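Local structure of pseudoaglycone deacetylase Dbv21 (Actinoplanes teichomyceticus, 3DFI) at residues E214-K219 against K243-A248. The protein is a zinc-binding hydrolase that probably removes an acetyl group from the pseudoaglycone precursor of the lipoglycopeptide antibiotic A40926. Residues are numbered along the deposited sequence; the frame is centred on the assembly and turned at random.
Sequences EARTRK and KLDEHA
Arg216 of helix 213-223 and Asp245 of helix 240-251 are the nearest pair by CA between 214-219 and 243-248, with their CA atoms 9.4 Å apart. At this level the helices are joined by a salt bridge between their side chains. Arg216 points at the other helix as an extended chain: CG stands anti to the backbone N (chi1 168°), and the chain stays stretched as far as NE. The Asp245 carboxylate swings in from the side, and the two side chains cross at about a right angle. Arg216 NH1 gives a hydrogen bond to the syn lone pair of Asp245 OD2, at 3.2 Å. This oxygen approaches the NH1 edge, tilted 21° out of the guanidinium plane. Arg216 NE gives a second, weak bond to Asp245 OD1, at 3.3 Å. The planes of the two groups are 18° apart. Two bonds, one of them weak, probably restrain the rotation of the carboxylate. Both residues are partly exposed and touch Tyr257. Lys219 CE and Leu244 CD1 approach loosely, at 4.6 Å. Lys219 NZ forms a salt bridge with Glu259 and a hydrogen bond to Tyr257. This is a bidentate Arg-Asp salt bridge between two helices, away from the zinc site of His16, Asp19 and His161. The helices lie in sequence between the last two strands of the mixed sheet in this PIG-L family alpha/beta fold.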
ATOM      1  N   GLU A 214      12.218 -12.424 -11.756  1.00 51.23           N
ATOM      2  CA  GLU A 214      13.003 -11.366 -11.135  1.00 51.28           C
ATOM      3  C   GLU A 214      12.129 -10.325 -10.418  1.00 50.88           C
ATOM      4  O   GLU A 214      12.536  -9.804  -9.372  1.00 50.56           O
ATOM      5  CB  GLU A 214      14.000 -10.729 -12.114  1.00 51.78           C
ATOM      6  CG  GLU A 214      13.665  -9.325 -12.590  1.00 53.39           C
ATOM      7  CD  GLU A 214      14.904  -8.482 -12.870  1.00 55.77           C
ATOM      8  OE1 GLU A 214      15.214  -8.244 -14.062  1.00 57.40           O
ATOM      9  OE2 GLU A 214      15.569  -8.062 -11.901  1.00 56.95           O
ATOM     10  N   ALA A 215      10.933 -10.046 -10.952  1.00 50.00           N
ATOM     11  CA  ALA A 215      10.024  -9.105 -10.300  1.00 49.87           C
ATOM     12  C   ALA A 215       9.582  -9.638  -8.932  1.00 49.99           C
ATOM     13  O   ALA A 215       9.521  -8.881  -7.963  1.00 49.43           O
ATOM     14  CB  ALA A 215       8.821  -8.794 -11.183  1.00 49.77           C
ATOM     15  N   ARG A 216       9.311 -10.948  -8.856  1.00 50.18           N
ATOM     16  CA  ARG A 216       8.940 -11.593  -7.587  1.00 50.11           C
ATOM     17  C   ARG A 216      10.116 -11.605  -6.608  1.00 49.88           C
ATOM     18  O   ARG A 216       9.945 -11.338  -5.418  1.00 49.82           O
ATOM     19  CB  ARG A 216       8.427 -13.016  -7.841  1.00 50.13           C
ATOM     20  CG  ARG A 216       8.278 -13.898  -6.604  1.00 50.53           C
ATOM     21  CD  ARG A 216       8.363 -15.356  -7.016  1.00 54.57           C
ATOM     22  NE  ARG A 216       8.601 -16.294  -5.917  1.00 57.31           N
ATOM     23  CZ  ARG A 216       9.743 -16.437  -5.242  1.00 58.95           C
ATOM     24  NH1 ARG A 216       9.816 -17.349  -4.282  1.00 58.38           N
ATOM     25  NH2 ARG A 216      10.804 -15.670  -5.494  1.00 60.27           N
ATOM     26  N   THR A 217      11.302 -11.928  -7.117  1.00 49.81           N
ATOM     27  CA  THR A 217      12.539 -11.887  -6.328  1.00 49.79           C
ATOM     28  C   THR A 217      12.773 -10.471  -5.781  1.00 49.86           C
ATOM     29  O   THR A 217      13.062 -10.291  -4.585  1.00 50.37           O
ATOM     30  CB  THR A 217      13.740 -12.452  -7.146  1.00 49.66           C
ATOM     31  OG1 THR A 217      13.549 -13.857  -7.336  1.00 49.65           O
ATOM     32  CG2 THR A 217      15.074 -12.257  -6.437  1.00 50.74           C
ATOM     33  N   ARG A 218      12.608  -9.464  -6.634  1.00 48.84           N
ATOM     34  CA  ARG A 218      12.758  -8.081  -6.181  1.00 48.62           C
ATOM     35  C   ARG A 218      11.714  -7.668  -5.138  1.00 48.33           C
ATOM     36  O   ARG A 218      12.044  -6.953  -4.188  1.00 47.52           O
ATOM     37  CB  ARG A 218      12.764  -7.110  -7.351  1.00 48.32           C
ATOM     38  CG  ARG A 218      14.010  -7.245  -8.227  1.00 49.41           C
ATOM     39  CD  ARG A 218      13.850  -6.375  -9.458  1.00 50.32           C
ATOM     40  NE  ARG A 218      14.148  -4.984  -9.137  1.00 50.31           N
ATOM     41  CZ  ARG A 218      13.782  -3.939  -9.856  1.00 49.55           C
ATOM     42  NH1 ARG A 218      14.136  -2.733  -9.459  1.00 50.72           N
ATOM     43  NH2 ARG A 218      13.059  -4.093 -10.956  1.00 51.16           N
ATOM     44  N   LYS A 219      10.467  -8.121  -5.305  1.00 47.93           N
ATOM     45  CA  LYS A 219       9.427  -7.864  -4.290  1.00 47.63           C
ATOM     46  C   LYS A 219       9.844  -8.416  -2.901  1.00 47.71           C
ATOM     47  O   LYS A 219       9.771  -7.702  -1.902  1.00 48.32           O
ATOM     48  CB  LYS A 219       8.101  -8.496  -4.705  1.00 47.32           C
ATOM     49  CG  LYS A 219       6.985  -8.287  -3.688  1.00 48.35           C
ATOM     50  CD  LYS A 219       5.721  -9.109  -3.994  1.00 47.33           C
ATOM     51  CE  LYS A 219       4.633  -8.757  -2.986  1.00 47.92           C
ATOM     52  NZ  LYS A 219       3.242  -9.144  -3.398  1.00 48.17           N
ATOM     53  N   LYS A 243       3.501 -18.139   2.482  1.00 52.18           N
ATOM     54  CA  LYS A 243       2.084 -17.808   2.469  1.00 52.40           C
ATOM     55  C   LYS A 243       1.730 -16.981   1.218  1.00 52.31           C
ATOM     56  O   LYS A 243       0.717 -17.249   0.542  1.00 52.41           O
ATOM     57  CB  LYS A 243       1.727 -17.048   3.753  1.00 53.15           C
ATOM     58  CG  LYS A 243       0.234 -16.802   3.993  1.00 54.79           C
ATOM     59  CD  LYS A 243      -0.466 -18.067   4.540  1.00 55.27           C
ATOM     60  CE  LYS A 243      -1.978 -17.840   4.697  1.00 56.58           C
ATOM     61  NZ  LYS A 243      -2.760 -19.106   4.910  1.00 58.86           N
ATOM     62  N   LEU A 244       2.578 -16.006   0.898  1.00 51.15           N
ATOM     63  CA  LEU A 244       2.384 -15.169  -0.278  1.00 51.14           C
ATOM     64  C   LEU A 244       2.496 -15.954  -1.588  1.00 51.01           C
ATOM     65  O   LEU A 244       1.741 -15.697  -2.515  1.00 49.69           O
ATOM     66  CB  LEU A 244       3.347 -13.973  -0.287  1.00 50.67           C
ATOM     67  CG  LEU A 244       3.172 -12.865   0.767  1.00 51.59           C
ATOM     68  CD1 LEU A 244       4.099 -11.673   0.469  1.00 50.38           C
ATOM     69  CD2 LEU A 244       1.722 -12.375   0.911  1.00 50.39           C
ATOM     70  N   ASP A 245       3.464 -16.876  -1.660  1.00 50.73           N
ATOM     71  CA  ASP A 245       3.638 -17.755  -2.820  1.00 51.76           C
ATOM     72  C   ASP A 245       2.454 -18.682  -3.009  1.00 51.82           C
ATOM     73  O   ASP A 245       2.030 -18.949  -4.145  1.00 51.56           O
ATOM     74  CB  ASP A 245       4.897 -18.626  -2.651  1.00 52.14           C
ATOM     75  CG  ASP A 245       6.149 -17.947  -3.162  1.00 53.56           C
ATOM     76  OD1 ASP A 245       6.026 -16.991  -3.969  1.00 56.61           O
ATOM     77  OD2 ASP A 245       7.248 -18.374  -2.765  1.00 53.56           O
ATOM     78  N   GLU A 246       1.958 -19.202  -1.885  1.00 52.38           N
ATOM     79  CA  GLU A 246       0.796 -20.089  -1.865  1.00 53.56           C
ATOM     80  C   GLU A 246      -0.460 -19.330  -2.288  1.00 53.29           C
ATOM     81  O   GLU A 246      -1.249 -19.851  -3.079  1.00 53.67           O
ATOM     82  CB  GLU A 246       0.599 -20.680  -0.476  1.00 53.09           C
ATOM     83  CG  GLU A 246      -0.733 -21.405  -0.281  1.00 55.52           C
ATOM     84  CD  GLU A 246      -0.950 -21.853   1.156  1.00 55.79           C
ATOM     85  OE1 GLU A 246      -0.631 -21.076   2.092  1.00 58.98           O
ATOM     86  OE2 GLU A 246      -1.443 -22.982   1.350  1.00 59.55           O
ATOM     87  N   HIS A 247      -0.640 -18.119  -1.750  1.00 52.94           N
ATOM     88  CA  HIS A 247      -1.784 -17.266  -2.112  1.00 53.00           C
ATOM     89  C   HIS A 247      -1.841 -17.039  -3.628  1.00 53.18           C
ATOM     90  O   HIS A 247      -2.914 -17.353  -4.246  1.00 52.93           O
ATOM     91  CB  HIS A 247      -1.748 -15.910  -1.374  1.00 52.52           C
ATOM     92  CG  HIS A 247      -2.912 -15.017  -1.713  1.00 52.09           C
ATOM     93  ND1 HIS A 247      -4.195 -15.265  -1.270  1.00 49.89           N
ATOM     94  CD2 HIS A 247      -2.984 -13.888  -2.462  1.00 50.58           C
ATOM     95  CE1 HIS A 247      -5.008 -14.336  -1.740  1.00 51.16           C
ATOM     96  NE2 HIS A 247      -4.297 -13.481  -2.455  1.00 51.47           N
ATOM     97  N   ALA A 248      -0.663 -16.505  -4.204  1.00 54.10           N
ATOM     98  CA  ALA A 248      -0.508 -16.302  -5.645  1.00 54.77           C
ATOM     99  C   ALA A 248      -0.814 -17.580  -6.419  1.00 55.69           C
ATOM    100  O   ALA A 248      -1.525 -17.559  -7.439  1.00 55.43           O
ATOM    101  CB  ALA A 248       0.910 -15.846  -5.944  1.00 54.92           C
TER